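PDB 3EAF: ABC transporter, substrate binding protein from Aeropyrum pernix, which probably binds a small solute outside the cell and delivers it to an ABC transporter for import, and carries a bound magnesium ion. Local coordinates for residues A[24-27]-A[28-32]; A[107-110]-A[111-114]; A[130-133]-A[134-137]; A[157-160]-A[161-164]; A[274-278]-A[279-283]. All blocks are in the same frame, centred on the assembly; numbering follows the deposited sequence.

In the fold
The chain folds into two lobes, each built round a largely parallel sheet, as in other periplasmic binding proteins. Contacts 1 and 5 lie together in the first lobe, centres 11 Å apart, and meet where L30 CD2 rests 3.8 Å from N279 CB. Contacts 3 and 4 pack as adjoining helices in the second lobe, with L132 CD1 3.8 Å from I162 CG2. Contact 2, in the first lobe, reaches across to contact 4 through S108 OG and S157 OG, 3.7 Å apart, close to where the two lobes meet. It also lies toward the metal site: the L112 side chain is about 7 Å from that of Y341 and about 12 Å from the magnesium ion.

Contact 1 (A[24-27]-A[28-32]); sequences YSLG and AELAF
Y24 meets A28, and E29 meets S25, each one turn apart along helix 18-38; Y24 and E29 carry flat groups. The Y24 ring meets W83 edge to face, and its OH is hydrogen-bonded to N296 ND2. One oxygen of the E29 carboxylate, OE1, forms a salt bridge with K54, while OE2 bonds to Y52 OH, so both oxygens are engaged. The F32 ring stacks on that same Y52. Between these groups the backbone bonds are regular: A28 N reaches Y24 O at 2.9 Å, and L30 N reaches L26 O with an N-H...O angle of 167°. E29 lays its CG against S25 O, 3.5 Å away. L26 and L30 run side by side in one direction, L26 CD1 lying 4.2 Å from L30 CG; with CG anti to the backbone N (chi1 174°), L26 brings its branch forward to that neighbour. In the chain the helix lies between the parallel neighbours 3-11 and 47-56, with the short strand 40-41 following it. S25, A28, E29 and F32 pack on strand 3-11, A28 and A31 on helix 288-304, and L30 under the loop that follows helix 267-278.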
loop_
_atom_site.group_PDB
_atom_site.type_symbol
_atom_site.label_atom_id
_atom_site.label_comp_id
_atom_site.label_asym_id
_atom_site.label_seq_id
_atom_site.Cartn_x
_atom_site.Cartn_y
_atom_site.Cartn_z
ATOM N N TYR A 24 -2.111 -5.514 8.449
ATOM C CA TYR A 24 -1.141 -4.422 8.506
ATOM C C TYR A 24 -0.774 -4.076 9.957
ATOM O O TYR A 24 0.405 -3.899 10.281
ATOM C CB TYR A 24 -1.715 -3.196 7.797
ATOM C CG TYR A 24 -0.873 -1.940 7.844
ATOM C CD1 TYR A 24 0.035 -1.649 6.822
ATOM C CD2 TYR A 24 -1.024 -1.008 8.876
ATOM C CE1 TYR A 24 0.786 -0.485 6.839
ATOM C CE2 TYR A 24 -0.269 0.164 8.896
ATOM C CZ TYR A 24 0.630 0.418 7.876
ATOM O OH TYR A 24 1.386 1.578 7.890
ATOM N N SER A 25 -1.787 -3.966 10.815
ATOM C CA SER A 25 -1.563 -3.659 12.236
ATOM C C SER A 25 -0.720 -4.729 12.926
ATOM O O SER A 25 0.209 -4.408 13.668
ATOM C CB SER A 25 -2.879 -3.486 12.989
ATOM O OG SER A 25 -2.598 -3.134 14.331
ATOM N N LEU A 26 -1.055 -5.994 12.681
ATOM C CA LEU A 26 -0.282 -7.112 13.200
ATOM C C LEU A 26 1.179 -7.050 12.752
ATOM O O LEU A 26 2.083 -7.264 13.561
ATOM C CB LEU A 26 -0.915 -8.453 12.794
ATOM C CG LEU A 26 -0.157 -9.753 13.123
ATOM C CD1 LEU A 26 0.198 -9.888 14.618
ATOM C CD2 LEU A 26 -0.948 -10.971 12.647
ATOM N N GLY A 27 1.408 -6.770 11.470
ATOM C CA GLY A 27 2.771 -6.678 10.943
ATOM C C GLY A 27 3.565 -5.528 11.529
ATOM O O GLY A 27 4.756 -5.664 11.796
ATOM N N ALA A 28 2.913 -4.386 11.717
ATOM C CA ALA A 28 3.569 -3.221 12.309
ATOM C C ALA A 28 3.976 -3.485 13.762
ATOM O O ALA A 28 5.077 -3.125 14.175
ATOM C CB ALA A 28 2.669 -1.980 12.217
ATOM N N GLU A 29 3.088 -4.122 14.522
ATOM C CA GLU A 29 3.362 -4.448 15.921
ATOM C C GLU A 29 4.470 -5.487 16.033
ATOM O O GLU A 29 5.374 -5.337 16.854
ATOM C CB GLU A 29 2.100 -4.918 16.639
ATOM C CG GLU A 29 1.146 -3.787 16.975
ATOM C CD GLU A 29 0.171 -4.168 18.076
ATOM O OE1 GLU A 29 -0.751 -4.969 17.818
ATOM O OE2 GLU A 29 0.338 -3.665 19.201
ATOM N N LEU A 30 4.400 -6.525 15.202
ATOM C CA LEU A 30 5.477 -7.513 15.112
ATOM C C LEU A 30 6.829 -6.846 14.905
ATOM O O LEU A 30 7.798 -7.191 15.574
ATOM C CB LEU A 30 5.232 -8.513 13.984
ATOM C CG LEU A 30 4.374 -9.746 14.266
ATOM C CD1 LEU A 30 4.373 -10.621 13.022
ATOM C CD2 LEU A 30 4.871 -10.522 15.494
ATOM N N ALA A 31 6.882 -5.888 13.984
ATOM C CA ALA A 31 8.125 -5.175 13.660
ATOM C C ALA A 31 8.653 -4.329 14.816
ATOM O O ALA A 31 9.848 -4.366 15.111
ATOM C CB ALA A 31 7.947 -4.322 12.407
ATOM N N PHE A 32 7.767 -3.572 15.462
ATOM C CA PHE A 32 8.146 -2.801 16.644
ATOM C C PHE A 32 8.748 -3.708 17.724
ATOM O O PHE A 32 9.828 -3.424 18.261
ATOM C CB PHE A 32 6.949 -2.041 17.210
ATOM C CG PHE A 32 6.618 -0.763 16.472
ATOM C CD1 PHE A 32 7.592 0.219 16.263
ATOM C CD2 PHE A 32 5.317 -0.525 16.026
ATOM C CE1 PHE A 32 7.279 1.412 15.590
ATOM C CE2 PHE A 32 4.986 0.667 15.351
ATOM C CZ PHE A 32 5.965 1.635 15.138
#

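Contact 2 (A[107-110]-A[111-114]); sequences YSAK and LLVK
S108 and L111 are joined by a backbone bond, L111 N to S108 O at 3.1 Å, and A109 and L112 repeat it one residue on, L112 N to A109 O at 3.1 Å. Both span three residues, and in both the donor stands well above the carbonyl plane, 54° out of it in the first. S108 O has a further partner in Y119 OH. A side-chain bond begins the turn: S108 OG, placed opposite its own backbone N by chi1 of 171°, accepts from K110 N at 3.1 Å, and is also hydrogen-bonded to E89 OE2. With an alanine here, K110 N and the E89 carboxylate would probably each lose a mate, leaving the start of the turn less firmly held.

The apolar contact follows the same spacing: A109 CB touches L112 CD1 at 4.1 Å. Other side-chain carbons lie against carbonyl oxygens, L112 CG 3.2 Å from A109 O and L111 CB 3.4 Å from S108 O. L112 also packs on A378 and I382 of helix 377-382, and L111 on T88.

The charged contact is the salt bridge of K114 NZ with D93; on the way there the chain bends at chi2 and its CG passes 3.8 Å from K110 O. The arrangement is an ST turn opening a short 3-10 segment that runs into a type I beta turn from L111 to K114, in the loop between strands 101-104 and 117-118; the side chain of L112 is about 7 Å from that of Y341, a magnesium-binding residue.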
loop_
_atom_site.group_PDB
_atom_site.type_symbol
_atom_site.label_atom_id
_atom_site.label_comp_id
_atom_site.label_asym_id
_atom_site.label_seq_id
_atom_site.Cartn_x
_atom_site.Cartn_y
_atom_site.Cartn_z
ATOM N N TYR A 107 -0.496 4.881 -0.447
ATOM C CA TYR A 107 0.561 5.155 -1.415
ATOM C C TYR A 107 0.134 6.237 -2.424
ATOM O O TYR A 107 0.520 6.191 -3.591
ATOM C CB TYR A 107 1.012 3.869 -2.120
ATOM C CG TYR A 107 1.258 2.686 -1.195
ATOM C CD1 TYR A 107 2.098 2.797 -0.079
ATOM C CD2 TYR A 107 0.661 1.455 -1.447
ATOM C CE1 TYR A 107 2.325 1.701 0.767
ATOM C CE2 TYR A 107 0.877 0.362 -0.623
ATOM C CZ TYR A 107 1.704 0.488 0.477
ATOM O OH TYR A 107 1.897 -0.603 1.287
ATOM N N SER A 108 -0.647 7.216 -1.967
ATOM C CA SER A 108 -1.106 8.317 -2.830
ATOM C C SER A 108 0.020 9.146 -3.441
ATOM O O SER A 108 0.930 9.591 -2.731
ATOM C CB SER A 108 -2.036 9.268 -2.059
ATOM O OG SER A 108 -2.303 10.438 -2.826
ATOM N N ALA A 109 -0.083 9.397 -4.748
ATOM C CA ALA A 109 0.888 10.224 -5.462
ATOM C C ALA A 109 0.920 11.664 -4.957
ATOM O O ALA A 109 1.950 12.340 -5.051
ATOM C CB ALA A 109 0.622 10.185 -6.970
ATOM N N LYS A 110 -0.206 12.125 -4.411
ATOM C CA LYS A 110 -0.309 13.468 -3.838
ATOM C C LYS A 110 0.642 13.709 -2.647
ATOM O O LYS A 110 0.978 14.856 -2.344
ATOM C CB LYS A 110 -1.769 13.785 -3.470
ATOM C CG LYS A 110 -2.703 13.770 -4.684
ATOM C CD LYS A 110 -4.101 14.269 -4.366
ATOM C CE LYS A 110 -4.915 14.445 -5.654
ATOM N NZ LYS A 110 -6.342 14.797 -5.362
ATOM N N LEU A 111 1.133 12.642 -2.019
ATOM C CA LEU A 111 2.043 12.730 -0.882
ATOM C C LEU A 111 3.473 12.994 -1.338
ATOM O O LEU A 111 4.268 13.441 -0.467
ATOM C CB LEU A 111 1.985 11.447 -0.049
ATOM C CG LEU A 111 0.654 11.150 0.646
ATOM C CD1 LEU A 111 0.690 9.783 1.311
ATOM C CD2 LEU A 111 0.321 12.235 1.658
ATOM N N LEU A 112 3.801 12.671 -2.540
ATOM C CA LEU A 112 5.183 12.699 -3.030
ATOM C C LEU A 112 5.892 14.041 -2.864
ATOM O O LEU A 112 7.107 14.073 -2.676
ATOM C CB LEU A 112 5.245 12.235 -4.497
ATOM C CG LEU A 112 4.796 10.796 -4.790
ATOM C CD1 LEU A 112 4.622 10.560 -6.274
ATOM C CD2 LEU A 112 5.754 9.774 -4.193
ATOM N N VAL A 113 5.131 15.135 -2.922
ATOM C CA VAL A 113 5.683 16.488 -2.811
ATOM C C VAL A 113 5.604 17.054 -1.382
ATOM O O VAL A 113 6.009 18.197 -1.131
ATOM C CB VAL A 113 5.007 17.476 -3.808
ATOM C CG1 VAL A 113 5.361 17.113 -5.236
ATOM C CG2 VAL A 113 3.485 17.514 -3.605
ATOM N N LYS A 114 5.093 16.244 -0.456
ATOM C CA LYS A 114 4.955 16.659 0.942
ATOM C C LYS A 114 6.201 16.211 1.701
ATOM O O LYS A 114 6.515 15.024 1.715
ATOM C CB LYS A 114 3.683 16.072 1.566
ATOM C CG LYS A 114 2.388 16.376 0.803
ATOM C CD LYS A 114 2.037 17.854 0.863
ATOM C CE LYS A 114 0.696 18.132 0.202
ATOM N NZ LYS A 114 0.473 19.590 -0.005
#

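Contact 3 (A[130-133]-A[134-137]); sequences SGLA and FLAS
F134 meets G131 and S130 one turn back in helix 124-139, an alpha helix packed against the sheet of the second lobe. Its CB lies 3.3 Å from G131 O, and 3.7 Å from S130 O. CG is 4.0 Å from G131 O, and CD2 3.8 Å; the oxygen sits at the ring edge, in its plane. Chi1 of 160° sets CG roughly anti to the backbone N and sends the rest of the ring off the helix, where it meets F369 edge to face, F252 with the planes at about 60°, and I354 of strand 352-357. G131 O also accepts the backbone N of L135. On the neighbouring flank L132 and L135 touch through one methyl each, CD2 to CD2 at 4.2 Å, and both rest on L229 of strand 227-230, which makes this side of the helix an apolar seam against the sheet. S130 turns its hydroxyl elsewhere, to T126 O and A371 N. At the exposed S137 a side-chain bond is added to the helical one. A133 O is gripped twice by S137, by its N at 2.9 Å and by its OG at 3.1 Å, the two donors arriving from opposite faces of the carbonyl plane.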
loop_
_atom_site.group_PDB
_atom_site.type_symbol
_atom_site.label_atom_id
_atom_site.label_comp_id
_atom_site.label_asym_id
_atom_site.label_seq_id
_atom_site.Cartn_x
_atom_site.Cartn_y
_atom_site.Cartn_z
ATOM N N SER A 130 1.632 0.518 -14.180
ATOM C CA SER A 130 2.502 -0.653 -14.307
ATOM C C SER A 130 1.703 -1.934 -14.515
ATOM O O SER A 130 2.047 -2.757 -15.373
ATOM C CB SER A 130 3.406 -0.796 -13.084
ATOM O OG SER A 130 4.337 0.272 -13.016
ATOM N N GLY A 131 0.642 -2.102 -13.727
ATOM C CA GLY A 131 -0.251 -3.262 -13.842
ATOM C C GLY A 131 -1.017 -3.292 -15.156
ATOM O O GLY A 131 -1.233 -4.364 -15.733
ATOM N N LEU A 132 -1.430 -2.113 -15.628
ATOM C CA LEU A 132 -2.196 -2.000 -16.872
ATOM C C LEU A 132 -1.318 -2.221 -18.106
ATOM O O LEU A 132 -1.777 -2.786 -19.104
ATOM C CB LEU A 132 -2.919 -0.651 -16.940
ATOM C CG LEU A 132 -4.075 -0.490 -15.940
ATOM C CD1 LEU A 132 -4.455 0.978 -15.778
ATOM C CD2 LEU A 132 -5.294 -1.349 -16.336
ATOM N N ALA A 133 -0.063 -1.771 -18.024
ATOM C CA ALA A 133 0.958 -2.049 -19.038
ATOM C C ALA A 133 1.205 -3.545 -19.144
ATOM O O ALA A 133 1.336 -4.083 -20.256
ATOM C CB ALA A 133 2.260 -1.312 -18.707
ATOM N N PHE A 134 1.265 -4.219 -17.993
ATOM C CA PHE A 134 1.333 -5.683 -17.960
ATOM C C PHE A 134 0.180 -6.298 -18.760
ATOM O O PHE A 134 0.405 -7.168 -19.610
ATOM C CB PHE A 134 1.329 -6.244 -16.526
ATOM C CG PHE A 134 0.914 -7.692 -16.458
ATOM C CD1 PHE A 134 1.837 -8.707 -16.705
ATOM C CD2 PHE A 134 -0.413 -8.038 -16.218
ATOM C CE1 PHE A 134 1.449 -10.043 -16.683
ATOM C CE2 PHE A 134 -0.813 -9.370 -16.202
ATOM C CZ PHE A 134 0.117 -10.375 -16.427
ATOM N N LEU A 135 -1.044 -5.847 -18.481
ATOM C CA LEU A 135 -2.240 -6.341 -19.173
ATOM C C LEU A 135 -2.170 -6.108 -20.676
ATOM O O LEU A 135 -2.462 -7.010 -21.462
ATOM C CB LEU A 135 -3.505 -5.676 -18.614
ATOM C CG LEU A 135 -4.549 -6.459 -17.803
ATOM C CD1 LEU A 135 -3.944 -7.470 -16.856
ATOM C CD2 LEU A 135 -5.451 -5.487 -17.053
ATOM N N ALA A 136 -1.785 -4.894 -21.066
ATOM C CA ALA A 136 -1.736 -4.503 -22.477
ATOM C C ALA A 136 -0.687 -5.295 -23.260
ATOM O O ALA A 136 -0.924 -5.682 -24.402
ATOM C CB ALA A 136 -1.487 -3.004 -22.606
ATOM N N SER A 137 0.459 -5.547 -22.636
ATOM C CA SER A 137 1.558 -6.257 -23.287
ATOM C C SER A 137 1.321 -7.762 -23.348
ATOM O O SER A 137 1.692 -8.420 -24.320
ATOM C CB SER A 137 2.876 -5.961 -22.576
ATOM O OG SER A 137 3.196 -4.584 -22.701
#

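Contact 4 (A[157-160]-A[161-164]); sequences SPIG and AIKK
S157 joins A161 through a water that lies 2.7 Å from S157 O, to which it can donate, and accepts from A161 N at 2.9 Å; this links an amide of the first helical turn to a carbonyl just ahead of the helix. P158 comes next, and its carbonyl oxygen takes I162 N at 2.9 Å nearly along the C=O axis (C=O...N angle 167°). I162 CG1 presses on the same oxygen at 3.3 Å, and the P158 ring, through CB, has I162 CD1 at 4.3 Å. Both side chains also rest on W204 of strand 202-205. The helix that starts here, 159-165, belongs to the beta-alpha-beta crossover between the parallel neighbours 142-148 and 171-178 in the sheet of the second lobe.

I159 meets two side chains of 161-164. Its CD1 lies near I162 CD1, and its CG2, set anti to the backbone N, touches K163 CE at 3.6 Å where the two chains cross obliquely. K163 is extended beyond CG; its CG and CD pass I159 O and CE reaches that CG2, while NZ goes on to a salt bridge with D176 of strand 171-178. I159 O meanwhile takes K163 N at 3.0 Å. G160 ends the segment: its O bonds K164 N at 3.1 Å and has K164 CB alongside, while the K164 chain, bent at chi4, makes a cation-pi contact with Y380.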
loop_
_atom_site.group_PDB
_atom_site.type_symbol
_atom_site.label_atom_id
_atom_site.label_comp_id
_atom_site.label_asym_id
_atom_site.label_seq_id
_atom_site.Cartn_x
_atom_site.Cartn_y
_atom_site.Cartn_z
ATOM N N SER A 157 -7.823 7.740 -6.209
ATOM C CA SER A 157 -6.471 8.323 -6.285
ATOM C C SER A 157 -5.758 8.218 -7.645
ATOM O O SER A 157 -5.277 9.240 -8.155
ATOM C CB SER A 157 -5.573 7.818 -5.140
ATOM O OG SER A 157 -4.310 8.471 -5.159
ATOM N N PRO A 158 -5.663 7.004 -8.227
ATOM C CA PRO A 158 -4.947 6.887 -9.504
ATOM C C PRO A 158 -5.831 7.060 -10.756
ATOM O O PRO A 158 -5.314 7.005 -11.881
ATOM C CB PRO A 158 -4.425 5.454 -9.453
ATOM C CG PRO A 158 -5.511 4.710 -8.757
ATOM C CD PRO A 158 -6.142 5.682 -7.769
ATOM N N ILE A 159 -7.136 7.265 -10.565
ATOM C CA ILE A 159 -8.093 7.271 -11.688
ATOM C C ILE A 159 -7.743 8.300 -12.774
ATOM O O ILE A 159 -7.672 7.961 -13.959
ATOM C CB ILE A 159 -9.570 7.405 -11.206
ATOM C CG1 ILE A 159 -9.986 6.185 -10.370
ATOM C CG2 ILE A 159 -10.533 7.611 -12.387
ATOM C CD1 ILE A 159 -9.937 4.822 -11.110
ATOM N N GLY A 160 -7.479 9.539 -12.369
ATOM C CA GLY A 160 -7.061 10.571 -13.329
ATOM C C GLY A 160 -5.834 10.200 -14.151
ATOM O O GLY A 160 -5.800 10.414 -15.372
ATOM N N ALA A 161 -4.820 9.653 -13.481
ATOM C CA ALA A 161 -3.580 9.246 -14.142
ATOM C C ALA A 161 -3.793 8.052 -15.072
ATOM O O ALA A 161 -3.174 7.974 -16.137
ATOM C CB ALA A 161 -2.484 8.942 -13.111
ATOM N N ILE A 162 -4.664 7.128 -14.667
ATOM C CA ILE A 162 -5.053 6.015 -15.528
ATOM C C ILE A 162 -5.692 6.519 -16.827
ATOM O O ILE A 162 -5.328 6.059 -17.910
ATOM C CB ILE A 162 -6.007 5.027 -14.823
ATOM C CG1 ILE A 162 -5.264 4.225 -13.744
ATOM C CG2 ILE A 162 -6.620 4.059 -15.837
ATOM C CD1 ILE A 162 -6.199 3.484 -12.794
ATOM N N LYS A 163 -6.630 7.459 -16.716
ATOM C CA LYS A 163 -7.302 8.027 -17.896
ATOM C C LYS A 163 -6.331 8.749 -18.833
ATOM O O LYS A 163 -6.438 8.632 -20.056
ATOM C CB LYS A 163 -8.457 8.952 -17.491
ATOM C CG LYS A 163 -9.680 8.219 -16.938
ATOM C CD LYS A 163 -10.695 9.192 -16.353
ATOM C CE LYS A 163 -11.823 8.451 -15.670
ATOM N NZ LYS A 163 -12.997 9.317 -15.369
ATOM N N LYS A 164 -5.375 9.475 -18.259
ATOM C CA LYS A 164 -4.393 10.216 -19.053
ATOM C C LYS A 164 -3.403 9.282 -19.752
ATOM O O LYS A 164 -3.095 9.474 -20.930
ATOM C CB LYS A 164 -3.659 11.253 -18.191
ATOM C CG LYS A 164 -2.737 12.200 -18.970
ATOM C CD LYS A 164 -2.368 13.419 -18.125
ATOM C CE LYS A 164 -1.338 14.313 -18.826
ATOM N NZ LYS A 164 -1.773 14.707 -20.190
HETATM O O HOH W 1 -4.864 10.223 -10.636
#

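Contact 5 (A[274-278]-A[279-283]); sequences EAARM and NGVSE
N279 doubles back on A275 on the tight side of this turn. Its ND2 donates to A275 O at 2.9 Å and 164°, the acceptor lying close to the amide plane, while its own backbone N reaches the same oxygen only weakly. Chi1 of -67°, with CG beside the backbone N, folds the amide back over the end of helix 267-278. An alanine here is likely to leave A275 O without its stronger donor and the last turn less firmly tied. Nearby, A276 O accepts twice from opposite faces of its plane: V281 N at 2.9 Å, and N279 N from well above the plane. Below them A276 CB and V281 CB pack at 4.0 Å.

The outer side is looser. G280 N reaches R277 O only weakly, at 3.5 Å, and R277 lays one face of its guanidinium group over E274 CA, while exposed M278, a selenomethionine, bends its end away from the turn towards Y34 and E37 of helix 18-38. With V281 N to A276 O as the 6→1 bond, G280 N to R277 O as its weak 5→2 partner and G280 at positive phi (64°), this is a Schellman motif, the familiar C-terminal cap of an alpha helix.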
loop_
_atom_site.group_PDB
_atom_site.type_symbol
_atom_site.label_atom_id
_atom_site.label_comp_id
_atom_site.label_asym_id
_atom_site.label_seq_id
_atom_site.Cartn_x
_atom_site.Cartn_y
_atom_site.Cartn_z
ATOM N N GLU A 274 10.811 -14.909 11.760
ATOM C CA GLU A 274 11.493 -14.950 13.054
ATOM C C GLU A 274 10.746 -14.088 14.077
ATOM O O GLU A 274 10.563 -14.503 15.225
ATOM C CB GLU A 274 12.963 -14.522 12.948
ATOM C CG GLU A 274 13.781 -14.911 14.197
ATOM C CD GLU A 274 15.116 -14.190 14.327
ATOM O OE1 GLU A 274 15.454 -13.355 13.465
ATOM O OE2 GLU A 274 15.834 -14.459 15.319
ATOM N N ALA A 275 10.311 -12.901 13.649
ATOM C CA ALA A 275 9.518 -12.013 14.501
ATOM C C ALA A 275 8.271 -12.725 15.013
ATOM O O ALA A 275 7.959 -12.669 16.206
ATOM C CB ALA A 275 9.150 -10.734 13.753
ATOM N N ALA A 276 7.586 -13.420 14.105
ATOM C CA ALA A 276 6.425 -14.239 14.439
ATOM C C ALA A 276 6.736 -15.319 15.488
ATOM O O ALA A 276 6.000 -15.456 16.472
ATOM C CB ALA A 276 5.841 -14.861 13.182
ATOM N N ARG A 277 7.825 -16.068 15.296
ATOM C CA ARG A 277 8.201 -17.113 16.260
ATOM C C ARG A 277 8.472 -16.533 17.643
ATOM O O ARG A 277 8.031 -17.087 18.641
ATOM C CB ARG A 277 9.414 -17.928 15.792
ATOM C CG ARG A 277 9.156 -18.867 14.616
ATOM C CD ARG A 277 10.375 -19.786 14.344
ATOM N NE ARG A 277 11.583 -19.040 13.967
ATOM C CZ ARG A 277 11.914 -18.707 12.718
ATOM N NH1 ARG A 277 11.137 -19.049 11.696
ATOM N NH2 ARG A 277 13.030 -18.027 12.488
HETATM N N MSE A 278 9.196 -15.417 17.688
HETATM C CA MSE A 278 9.571 -14.761 18.946
HETATM C C MSE A 278 8.383 -14.155 19.696
HETATM O O MSE A 278 8.455 -13.928 20.908
HETATM C CB MSE A 278 10.622 -13.684 18.688
HETATM C CG MSE A 278 11.973 -14.235 18.277
HETATM SE SE MSE A 278 13.164 -12.850 17.603
HETATM C CE MSE A 278 13.294 -11.725 19.199
ATOM N N ASN A 279 7.293 -13.904 18.975
ATOM C CA ASN A 279 6.113 -13.290 19.564
ATOM C C ASN A 279 4.862 -14.182 19.563
ATOM O O ASN A 279 3.746 -13.705 19.733
ATOM C CB ASN A 279 5.863 -11.924 18.916
ATOM C CG ASN A 279 6.950 -10.913 19.262
ATOM O OD1 ASN A 279 6.925 -10.297 20.324
ATOM N ND2 ASN A 279 7.908 -10.742 18.361
ATOM N N GLY A 280 5.064 -15.483 19.392
ATOM C CA GLY A 280 3.985 -16.461 19.505
ATOM C C GLY A 280 2.886 -16.308 18.470
ATOM O O GLY A 280 1.716 -16.576 18.760
ATOM N N VAL A 281 3.266 -15.872 17.268
ATOM C CA VAL A 281 2.343 -15.754 16.136
ATOM C C VAL A 281 2.559 -16.927 15.181
ATOM O O VAL A 281 3.677 -17.169 14.719
ATOM C CB VAL A 281 2.527 -14.400 15.381
ATOM C CG1 VAL A 281 1.738 -14.379 14.079
ATOM C CG2 VAL A 281 2.124 -13.227 16.269
ATOM N N SER A 282 1.478 -17.648 14.893
ATOM C CA SER A 282 1.515 -18.800 14.000
ATOM C C SER A 282 1.975 -18.412 12.588
ATOM O O SER A 282 1.590 -17.356 12.069
ATOM C CB SER A 282 0.136 -19.457 13.965
ATOM O OG SER A 282 0.023 -20.351 12.876
ATOM N N GLU A 283 2.800 -19.267 11.983
ATOM C CA GLU A 283 3.360 -19.044 10.644
ATOM C C GLU A 283 2.289 -18.749 9.587
ATOM O O GLU A 283 2.483 -17.879 8.727
ATOM C CB GLU A 283 4.237 -20.236 10.221
ATOM C CG GLU A 283 4.704 -20.223 8.755
ATOM C CD GLU A 283 5.631 -21.389 8.381
ATOM O OE1 GLU A 283 5.715 -22.385 9.145
ATOM O OE2 GLU A 283 6.275 -21.305 7.306
#